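Local coordinates for protein uridylate kinase (PDB 2JJX) that catalyses the ATP-dependent phosphorylation of UMP to UDP in bacterial pyrimidine biosynthesis and binds ATP also at a separate, allosteric site, at residues Y12-I17 with M160-I165; S55-G60 with V136-G141; I40-L45 with T99-K104; L166-G171 with H221-D226. All blocks are in the same frame, centred on the assembly; numbering follows the deposited sequence.

Interaction 1: residues Y12-I17 with M160-I165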
# COMPACT_ATOMS: atom_id res chain seq x y z
N TYR A 12 22.89 -18.26 -25.51
CA TYR A 12 21.62 -17.78 -24.97
C TYR A 12 21.56 -16.27 -25.07
O TYR A 12 22.55 -15.57 -24.88
CB TYR A 12 21.51 -18.20 -23.51
CG TYR A 12 21.82 -19.65 -23.28
CD1 TYR A 12 20.95 -20.64 -23.74
CD2 TYR A 12 22.86 -20.04 -22.44
CE1 TYR A 12 21.15 -21.99 -23.44
CE2 TYR A 12 23.07 -21.39 -22.12
CZ TYR A 12 22.22 -22.36 -22.64
OH TYR A 12 22.41 -23.69 -22.37
N LYS A 13 20.36 -15.75 -25.31
CA LYS A 13 20.17 -14.31 -25.35
C LYS A 13 19.79 -13.78 -23.96
O LYS A 13 20.17 -12.65 -23.63
CB LYS A 13 19.08 -13.92 -26.35
CG LYS A 13 19.16 -14.59 -27.70
CD LYS A 13 18.48 -13.75 -28.77
CE LYS A 13 19.50 -13.07 -29.67
NZ LYS A 13 18.87 -12.68 -30.97
N ARG A 14 19.00 -14.55 -23.20
CA ARG A 14 18.51 -14.16 -21.87
C ARG A 14 18.86 -15.21 -20.84
O ARG A 14 18.63 -16.40 -21.05
CB ARG A 14 16.99 -13.98 -21.88
CG ARG A 14 16.51 -12.59 -21.54
CD ARG A 14 15.61 -12.59 -20.34
NE ARG A 14 14.21 -12.25 -20.65
CZ ARG A 14 13.82 -11.33 -21.53
NH1 ARG A 14 14.69 -10.66 -22.26
NH2 ARG A 14 12.53 -11.10 -21.70
N VAL A 15 19.28 -14.76 -19.68
CA VAL A 15 19.79 -15.68 -18.67
C VAL A 15 19.53 -15.25 -17.21
O VAL A 15 19.58 -14.08 -16.88
CB VAL A 15 21.29 -15.83 -18.94
CG1 VAL A 15 22.13 -15.27 -17.81
CG2 VAL A 15 21.64 -17.25 -19.34
N LEU A 16 19.29 -16.21 -16.32
CA LEU A 16 19.09 -15.92 -14.90
C LEU A 16 20.25 -16.50 -14.16
O LEU A 16 20.51 -17.70 -14.25
CB LEU A 16 17.81 -16.59 -14.36
CG LEU A 16 17.32 -16.40 -12.91
CD1 LEU A 16 18.31 -16.84 -11.85
CD2 LEU A 16 16.78 -15.01 -12.64
N ILE A 17 20.94 -15.67 -13.39
CA ILE A 17 22.04 -16.16 -12.59
C ILE A 17 21.65 -16.36 -11.13
O ILE A 17 21.23 -15.43 -10.47
CB ILE A 17 23.26 -15.30 -12.70
CG1 ILE A 17 23.73 -15.23 -14.15
CG2 ILE A 17 24.33 -15.86 -11.79
CD1 ILE A 17 24.66 -14.04 -14.43
N MET A 160 10.57 -14.64 -16.79
CA MET A 160 11.31 -13.65 -17.55
C MET A 160 11.64 -14.15 -18.96
O MET A 160 12.18 -13.40 -19.78
CB MET A 160 12.56 -13.25 -16.76
CG MET A 160 12.95 -11.79 -16.91
SD MET A 160 12.01 -10.65 -15.92
CE MET A 160 10.43 -11.30 -15.91
N ASN A 161 11.21 -15.37 -19.26
CA ASN A 161 11.37 -15.96 -20.59
C ASN A 161 12.85 -16.16 -20.78
O ASN A 161 13.40 -15.82 -21.82
CB ASN A 161 10.90 -15.03 -21.70
CG ASN A 161 9.39 -14.85 -21.74
OD1 ASN A 161 8.66 -15.34 -20.88
ND2 ASN A 161 8.93 -14.04 -22.69
N SER A 162 13.51 -16.60 -19.72
CA SER A 162 14.94 -16.83 -19.79
C SER A 162 15.27 -18.04 -20.65
O SER A 162 14.43 -18.90 -20.87
CB SER A 162 15.52 -16.94 -18.38
OG SER A 162 15.34 -15.69 -17.74
N ASP A 163 16.47 -18.06 -21.22
CA ASP A 163 16.89 -19.16 -22.08
C ASP A 163 17.54 -20.28 -21.26
O ASP A 163 17.66 -21.42 -21.71
CB ASP A 163 17.92 -18.64 -23.08
CG ASP A 163 17.28 -17.96 -24.29
OD1 ASP A 163 16.07 -18.17 -24.53
OD2 ASP A 163 18.00 -17.27 -25.03
N ALA A 164 18.07 -19.92 -20.09
CA ALA A 164 18.77 -20.85 -19.23
C ALA A 164 18.91 -20.27 -17.82
O ALA A 164 18.78 -19.07 -17.64
CB ALA A 164 20.10 -21.18 -19.82
N ILE A 165 19.14 -21.13 -16.83
CA ILE A 165 19.41 -20.66 -15.48
C ILE A 165 20.80 -21.15 -15.12
O ILE A 165 21.07 -22.33 -15.19
CB ILE A 165 18.38 -21.09 -14.43
CG1 ILE A 165 18.75 -20.44 -13.10
CG2 ILE A 165 18.43 -22.55 -14.19
CD1 ILE A 165 18.02 -21.03 -11.92
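M160 closes helix 150-160 and offers its carbonyl O to R14, whose guanidinium comes in with its edge. R14 NE bonds to M160 O, though the modelled length is doubtful, and R14 NH2 adds a weak bond to the same M160 O, 3.0 Å. The R14 chain is bent at chi2 and chi3, and its NH1 forms salt bridges with E53 and D131, so the charge is probably balanced mainly by those carboxylates. N161 follows with positive phi, the turn of a Schellman motif, and S162 keeps its hydroxyl on A157 of the same helix. D163 carries the next polar contacts. Its OD2 takes K13 N at 2.8 Å through the anti lone pair and, more weakly, R14 N, while its own N binds R14 O from 39° above the carbonyl plane. A164 then sets CB over the centre of the Y12 ring, a CH-pi contact 3.7 Å from the centroid, and A164 O receives L16 N at 3.2 Å. I165 pairs with L16 in parallel register, with CG1 lying 3.8 Å from L16 CD1 as the two chains run side by side. Strand 14-19 thus has strand 164-169 on one flank and strand 53-58 on the other; L16 and I165 pack on helix 150-160, while R14 and M160 meet helix 123-131.

Interaction 2: residues S55-G60 with V136-G141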
# COMPACT_ATOMS: atom_id res chain seq x y z
N SER A 55 19.51 -11.42 -15.40
CA SER A 55 18.72 -11.24 -14.18
C SER A 55 19.53 -11.95 -13.12
O SER A 55 20.22 -12.91 -13.45
CB SER A 55 17.38 -11.98 -14.28
OG SER A 55 16.85 -11.91 -15.59
N ILE A 56 19.48 -11.50 -11.87
CA ILE A 56 20.25 -12.15 -10.82
C ILE A 56 19.40 -12.41 -9.59
O ILE A 56 18.60 -11.56 -9.20
CB ILE A 56 21.51 -11.33 -10.48
CG1 ILE A 56 22.26 -10.94 -11.76
CG2 ILE A 56 22.39 -12.01 -9.43
CD1 ILE A 56 23.60 -10.29 -11.52
N VAL A 57 19.55 -13.59 -9.00
CA VAL A 57 18.86 -13.94 -7.76
C VAL A 57 19.91 -14.35 -6.71
O VAL A 57 20.74 -15.23 -6.95
CB VAL A 57 17.78 -15.01 -7.99
CG1 VAL A 57 17.24 -15.52 -6.68
CG2 VAL A 57 16.65 -14.44 -8.82
N ILE A 58 19.99 -13.59 -5.62
CA ILE A 58 20.98 -13.87 -4.57
C ILE A 58 20.32 -14.46 -3.33
O ILE A 58 19.20 -14.10 -2.99
CB ILE A 58 21.81 -12.61 -4.16
CG1 ILE A 58 21.58 -11.47 -5.13
CG2 ILE A 58 23.31 -12.91 -4.04
CD1 ILE A 58 22.77 -10.54 -5.18
N GLY A 59 21.05 -15.29 -2.60
CA GLY A 59 20.58 -15.84 -1.34
C GLY A 59 21.00 -14.91 -0.21
O GLY A 59 21.76 -13.97 -0.45
N GLY A 60 20.51 -15.14 1.01
CA GLY A 60 20.88 -14.29 2.12
C GLY A 60 21.77 -14.95 3.14
O GLY A 60 21.83 -14.55 4.28
N VAL A 136 18.96 -6.68 -14.15
CA VAL A 136 17.97 -6.73 -13.09
C VAL A 136 18.28 -7.70 -11.98
O VAL A 136 18.71 -8.83 -12.22
CB VAL A 136 16.50 -6.70 -13.53
CG1 VAL A 136 16.31 -6.46 -15.02
CG2 VAL A 136 15.74 -7.85 -13.00
N ILE A 137 18.12 -7.22 -10.75
CA ILE A 137 18.36 -8.03 -9.57
C ILE A 137 17.08 -8.21 -8.81
O ILE A 137 16.33 -7.27 -8.58
CB ILE A 137 19.43 -7.42 -8.67
CG1 ILE A 137 20.68 -7.08 -9.51
CG2 ILE A 137 19.77 -8.37 -7.53
CD1 ILE A 137 21.91 -6.73 -8.67
N PHE A 138 16.83 -9.47 -8.45
CA PHE A 138 15.63 -9.83 -7.71
C PHE A 138 15.99 -10.18 -6.28
O PHE A 138 16.78 -11.10 -6.01
CB PHE A 138 15.00 -11.03 -8.39
CG PHE A 138 14.60 -10.78 -9.82
CD1 PHE A 138 15.11 -11.56 -10.84
CD2 PHE A 138 13.58 -9.89 -10.11
CE1 PHE A 138 14.67 -11.41 -12.11
CE2 PHE A 138 13.08 -9.79 -11.39
CZ PHE A 138 13.66 -10.51 -12.39
N GLY A 139 15.37 -9.45 -5.35
CA GLY A 139 15.54 -9.63 -3.92
C GLY A 139 14.25 -10.06 -3.26
O GLY A 139 13.17 -9.80 -3.78
N GLY A 140 14.35 -10.71 -2.11
CA GLY A 140 13.21 -11.19 -1.35
C GLY A 140 12.60 -12.41 -2.00
O GLY A 140 11.42 -12.71 -1.83
N GLY A 141 13.42 -13.12 -2.77
CA GLY A 141 12.97 -14.28 -3.51
C GLY A 141 11.57 -14.27 -4.11
O GLY A 141 11.31 -13.69 -5.15
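S55 and I56 lie against V136, I137 and F138 as neighbouring parallel strands, and the tightest part of the contact is here. I56 N reaches V136 O at 2.8 Å, and one step on I56 O accepts F138 N at 2.8 Å in a nearly straight bond, 176° at the hydrogen. S55 CA and I137 CA add C-H...O contacts beside them. On the face carrying S55, V57 and F138, the phenylalanine has its CG anti to the carbonyl carbon, beside the backbone N (chi1 -60°). F138 CE1 comes within 3.5 Å of S55 CB, and V57 CG2 sits at the ring's edge, 3.8 Å from F138 CD1. Helix 150-160 packs on this face through M160, S153 and R156. These are neighbouring strands in the parallel part of the sheet in the amino acid kinase fold, with helices on both faces; I56 and I137 point to the other face, where L94 of helix 76-101 meets them and I58. That face is the looser one across the pair: I58 CG1 to I137 CG2 is 4.3 Å. The strand axes cross at -27°, and beyond I58 and G139 the chains leave the sheet at G59-G60 and G140-G141, which do not touch each other. G60 and G141 are partly exposed, while G140 N bonds to T87 and G59 O to N90, both on helix 76-101.

Interaction 3: residues I40-L45 with T99-K104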
# COMPACT_ATOMS: atom_id res chain seq x y z
N ILE A 40 32.51 -11.41 -8.41
CA ILE A 40 31.12 -11.53 -8.83
C ILE A 40 30.74 -10.49 -9.88
O ILE A 40 30.04 -10.79 -10.85
CB ILE A 40 30.15 -11.50 -7.64
CG1 ILE A 40 30.45 -12.65 -6.67
CG2 ILE A 40 28.70 -11.53 -8.10
CD1 ILE A 40 29.70 -12.55 -5.33
N ALA A 41 31.15 -9.25 -9.67
CA ALA A 41 30.81 -8.17 -10.60
C ALA A 41 31.42 -8.47 -11.97
O ALA A 41 30.78 -8.32 -13.00
CB ALA A 41 31.30 -6.84 -10.06
N ASN A 42 32.68 -8.89 -11.97
CA ASN A 42 33.43 -9.11 -13.20
C ASN A 42 32.85 -10.26 -14.02
O ASN A 42 32.72 -10.16 -15.23
CB ASN A 42 34.88 -9.40 -12.86
CG ASN A 42 35.62 -8.17 -12.40
OD1 ASN A 42 35.16 -7.04 -12.61
ND2 ASN A 42 36.76 -8.37 -11.77
N GLU A 43 32.55 -11.35 -13.33
CA GLU A 43 31.93 -12.51 -13.98
C GLU A 43 30.59 -12.14 -14.58
O GLU A 43 30.19 -12.69 -15.61
CB GLU A 43 31.70 -13.63 -12.96
CG GLU A 43 32.97 -14.22 -12.38
CD GLU A 43 33.97 -14.60 -13.45
OE1 GLU A 43 33.70 -15.58 -14.18
OE2 GLU A 43 35.04 -13.95 -13.53
N ILE A 44 29.86 -11.25 -13.90
CA ILE A 44 28.53 -10.86 -14.38
C ILE A 44 28.64 -9.96 -15.59
O ILE A 44 27.84 -10.07 -16.53
CB ILE A 44 27.66 -10.21 -13.27
CG1 ILE A 44 27.37 -11.19 -12.16
CG2 ILE A 44 26.35 -9.67 -13.82
CD1 ILE A 44 26.71 -10.53 -10.98
N LEU A 45 29.64 -9.08 -15.57
CA LEU A 45 29.82 -8.12 -16.64
C LEU A 45 30.33 -8.80 -17.89
O LEU A 45 29.82 -8.55 -18.99
CB LEU A 45 30.74 -7.00 -16.19
CG LEU A 45 30.01 -6.23 -15.08
CD1 LEU A 45 30.84 -5.16 -14.34
CD2 LEU A 45 28.72 -5.69 -15.68
N THR A 99 27.16 -0.95 -10.34
CA THR A 99 27.09 0.42 -10.84
C THR A 99 28.47 1.05 -10.99
O THR A 99 28.76 1.75 -11.95
CB THR A 99 26.22 1.27 -9.93
OG1 THR A 99 24.88 0.76 -9.96
CG2 THR A 99 26.19 2.71 -10.42
N SER A 100 29.31 0.80 -9.99
CA SER A 100 30.66 1.34 -9.97
C SER A 100 31.47 0.90 -11.19
O SER A 100 32.34 1.65 -11.66
CB SER A 100 31.37 0.93 -8.69
OG SER A 100 31.95 -0.35 -8.86
N LYS A 101 31.19 -0.29 -11.73
CA LYS A 101 31.96 -0.84 -12.84
C LYS A 101 31.31 -0.81 -14.21
O LYS A 101 31.96 -1.06 -15.22
CB LYS A 101 32.39 -2.27 -12.52
CG LYS A 101 33.44 -2.35 -11.45
CD LYS A 101 33.09 -3.44 -10.48
CE LYS A 101 33.93 -4.68 -10.74
NZ LYS A 101 35.39 -4.49 -10.46
N THR A 102 30.00 -0.59 -14.25
CA THR A 102 29.29 -0.57 -15.52
C THR A 102 28.65 0.78 -15.76
O THR A 102 28.56 1.61 -14.85
CB THR A 102 28.23 -1.68 -15.58
OG1 THR A 102 28.86 -2.95 -15.41
CG2 THR A 102 27.49 -1.66 -16.90
N ASN A 103 28.18 0.99 -16.97
CA ASN A 103 27.51 2.24 -17.31
C ASN A 103 26.07 1.83 -17.50
O ASN A 103 25.17 2.67 -17.59
CB ASN A 103 28.05 2.79 -18.63
CG ASN A 103 28.98 3.95 -18.42
OD1 ASN A 103 28.85 4.68 -17.43
ND2 ASN A 103 29.95 4.11 -19.31
N LYS A 104 25.89 0.52 -17.62
CA LYS A 104 24.57 -0.07 -17.84
C LYS A 104 23.69 0.27 -16.66
O LYS A 104 24.16 0.61 -15.57
CB LYS A 104 24.68 -1.59 -17.98
CG LYS A 104 25.57 -2.06 -19.12
CD LYS A 104 24.77 -2.30 -20.41
CE LYS A 104 25.52 -3.20 -21.41
NZ LYS A 104 27.01 -3.27 -21.22
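K101 reaches across to helix 34-48 with a chain bent at three of its torsions. CG starts anti to the carbonyl carbon, beside the backbone N (chi1 -70°); CD and CE then leave the extended path, chi2 being 136° and chi3 102°. The result is that the methylene groups, rather than only the tip, meet the helix: K101 CE lies 3.5 Å from A41 CB, with CD a little farther off. N42 crosses the lysine at about a right angle, and its OD1 comes within 3.3 Å of K101 CE. L45, one turn on from A41, keeps its CG anti to the carbonyl carbon and crosses K101 too, placing CD1 3.8 Å from K101 CB. T102 and L45 slide past each other in opposite directions, but the modelled approach of T102 OG1 to the leucine methyls is doubtful. A41 also packs on V97 and L98 within helix 76-101, and K101 touches E38, while S100 packs on W72 of a neighbouring subunit. The segments thus join helix 34-48 to the end of helix 76-101 and the loop after it, on one face of the sheet, a surface contact in the alpha/beta/alpha sandwich of the amino acid kinase family.

Interaction 4: residues L166-G171 with H221-D226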
# COMPACT_ATOMS: atom_id res chain seq x y z
N LEU A 166 21.71 -20.23 -14.85
CA LEU A 166 23.05 -20.63 -14.49
C LEU A 166 23.14 -20.60 -12.98
O LEU A 166 22.91 -19.58 -12.35
CB LEU A 166 24.09 -19.71 -15.15
CG LEU A 166 23.81 -19.26 -16.58
CD1 LEU A 166 24.55 -17.95 -16.78
CD2 LEU A 166 24.30 -20.28 -17.56
N VAL A 167 23.30 -21.78 -12.40
CA VAL A 167 23.39 -21.91 -10.96
C VAL A 167 24.85 -22.01 -10.51
O VAL A 167 25.51 -23.05 -10.63
CB VAL A 167 22.50 -23.03 -10.46
CG1 VAL A 167 21.84 -23.72 -11.62
CG2 VAL A 167 23.27 -23.99 -9.58
N ALA A 168 25.39 -20.86 -10.14
CA ALA A 168 26.77 -20.78 -9.71
C ALA A 168 27.03 -21.47 -8.37
O ALA A 168 26.41 -21.15 -7.35
CB ALA A 168 27.21 -19.33 -9.67
N LYS A 169 27.99 -22.38 -8.37
CA LYS A 169 28.41 -23.10 -7.17
C LYS A 169 29.83 -22.63 -6.84
O LYS A 169 30.55 -22.13 -7.72
CB LYS A 169 28.46 -24.61 -7.43
CG LYS A 169 27.16 -25.36 -7.19
CD LYS A 169 26.08 -24.42 -6.66
CE LYS A 169 24.98 -25.19 -5.93
NZ LYS A 169 24.83 -26.56 -6.50
N GLN A 170 30.21 -22.77 -5.57
CA GLN A 170 31.57 -22.45 -5.15
C GLN A 170 32.31 -23.73 -4.76
O GLN A 170 31.80 -24.55 -3.99
CB GLN A 170 31.65 -21.37 -4.04
CG GLN A 170 30.47 -21.24 -3.10
CD GLN A 170 30.77 -20.37 -1.88
OE1 GLN A 170 31.61 -19.47 -1.92
NE2 GLN A 170 30.06 -20.65 -0.78
N GLY A 171 33.44 -23.96 -5.43
CA GLY A 171 34.30 -25.11 -5.20
C GLY A 171 34.09 -26.34 -6.07
O GLY A 171 35.06 -26.93 -6.56
N HIS A 221 22.51 -24.78 -15.56
CA HIS A 221 23.93 -25.07 -15.59
C HIS A 221 24.50 -24.98 -14.19
O HIS A 221 24.34 -23.97 -13.52
CB HIS A 221 24.66 -24.12 -16.52
CG HIS A 221 24.38 -24.37 -17.97
ND1 HIS A 221 25.18 -25.16 -18.75
CD2 HIS A 221 23.39 -23.92 -18.78
CE1 HIS A 221 24.69 -25.22 -19.98
NE2 HIS A 221 23.60 -24.46 -20.02
N VAL A 222 25.11 -26.06 -13.72
CA VAL A 222 25.76 -26.05 -12.42
C VAL A 222 27.26 -26.06 -12.68
O VAL A 222 27.76 -26.84 -13.51
CB VAL A 222 25.27 -27.21 -11.52
CG1 VAL A 222 25.86 -27.12 -10.11
CG2 VAL A 222 23.74 -27.21 -11.44
N PHE A 223 27.96 -25.11 -12.09
CA PHE A 223 29.37 -24.95 -12.42
C PHE A 223 30.10 -24.19 -11.34
O PHE A 223 29.48 -23.66 -10.43
CB PHE A 223 29.51 -24.18 -13.73
CG PHE A 223 28.90 -22.80 -13.68
CD1 PHE A 223 27.61 -22.57 -14.17
CD2 PHE A 223 29.57 -21.75 -13.07
CE1 PHE A 223 27.04 -21.33 -14.05
CE2 PHE A 223 29.00 -20.51 -13.00
CZ PHE A 223 27.73 -20.29 -13.47
N ASN A 224 31.42 -24.10 -11.47
CA ASN A 224 32.28 -23.42 -10.49
C ASN A 224 32.33 -21.91 -10.72
O ASN A 224 33.11 -21.44 -11.55
CB ASN A 224 33.70 -23.97 -10.58
CG ASN A 224 34.40 -24.02 -9.23
OD1 ASN A 224 33.84 -23.61 -8.21
ND2 ASN A 224 35.62 -24.55 -9.21
N PHE A 225 31.56 -21.14 -9.97
CA PHE A 225 31.58 -19.68 -10.16
C PHE A 225 32.96 -19.14 -9.79
O PHE A 225 33.43 -18.16 -10.38
CB PHE A 225 30.52 -19.02 -9.27
CG PHE A 225 30.30 -17.56 -9.56
CD1 PHE A 225 29.56 -17.16 -10.67
CD2 PHE A 225 30.68 -16.59 -8.64
CE1 PHE A 225 29.26 -15.80 -10.87
CE2 PHE A 225 30.39 -15.24 -8.84
CZ PHE A 225 29.68 -14.85 -9.96
N ASP A 226 33.59 -19.78 -8.82
CA ASP A 226 34.89 -19.37 -8.30
C ASP A 226 36.02 -19.42 -9.32
O ASP A 226 37.10 -18.92 -9.05
CB ASP A 226 35.27 -20.21 -7.08
CG ASP A 226 34.37 -19.94 -5.88
OD1 ASP A 226 33.46 -19.10 -5.99
OD2 ASP A 226 34.58 -20.60 -4.84
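F223 takes the crowded position, chi1 of 59° putting its CG between the backbone N and the carbonyl carbon, and the ring then reaches L166 and A168. A168 CA lies over one face of the F223 ring, offset to the rim, in a CH-pi contact 4.2 Å from the centroid; L166 CB meets the edge in plane, 3.5 Å from F223 CE1. F225 differs, with CG anti to the backbone N (chi1 -170°): its CB rests against A168 CB, and the ring leads off to H39 and I40 of helix 34-48. On the other face V167 CG2 meets V222 CG2 at 3.7 Å, and K169 CG lies 3.6 Å from V222 CG1. The backbones zip up between these layers. V167 N bonds to H221 O, K169 N to F223 O at 2.8 Å, and F225 N returns to K169 O at 2.7 Å. At the strand ends, N224 OD1 takes a weak bond from G171 N, tying the two exits together. Helix 230-235 packs on H221, F223 and F225. These are adjacent parallel strands, helix 207-216 leading into the second, in the C-terminal half of the amino acid kinase sheet.

Three of the four contacts are strand pairs of one sheet, in the order 135-139, 53-58, 14-19, 164-169, 220-224: interactions 2, 1 and 4 run across it, the centre of interaction 1 lying 14 Å from that of interaction 2 and 16 Å from that of interaction 4. Interaction 1 shares strand 164-169 with interaction 4 and adjoins interaction 2 through I17 and S55. Interaction 3 lies among the helices on one face, reaching interaction 2 through I44 and I56 and interaction 4 through I40 and F225. Along the chain, interactions 2 and 3 alternate inside the span that interaction 1 closes, and interaction 4 follows. Strand 14-19 therefore joins early and late parts of the kinase into one continuous sheet.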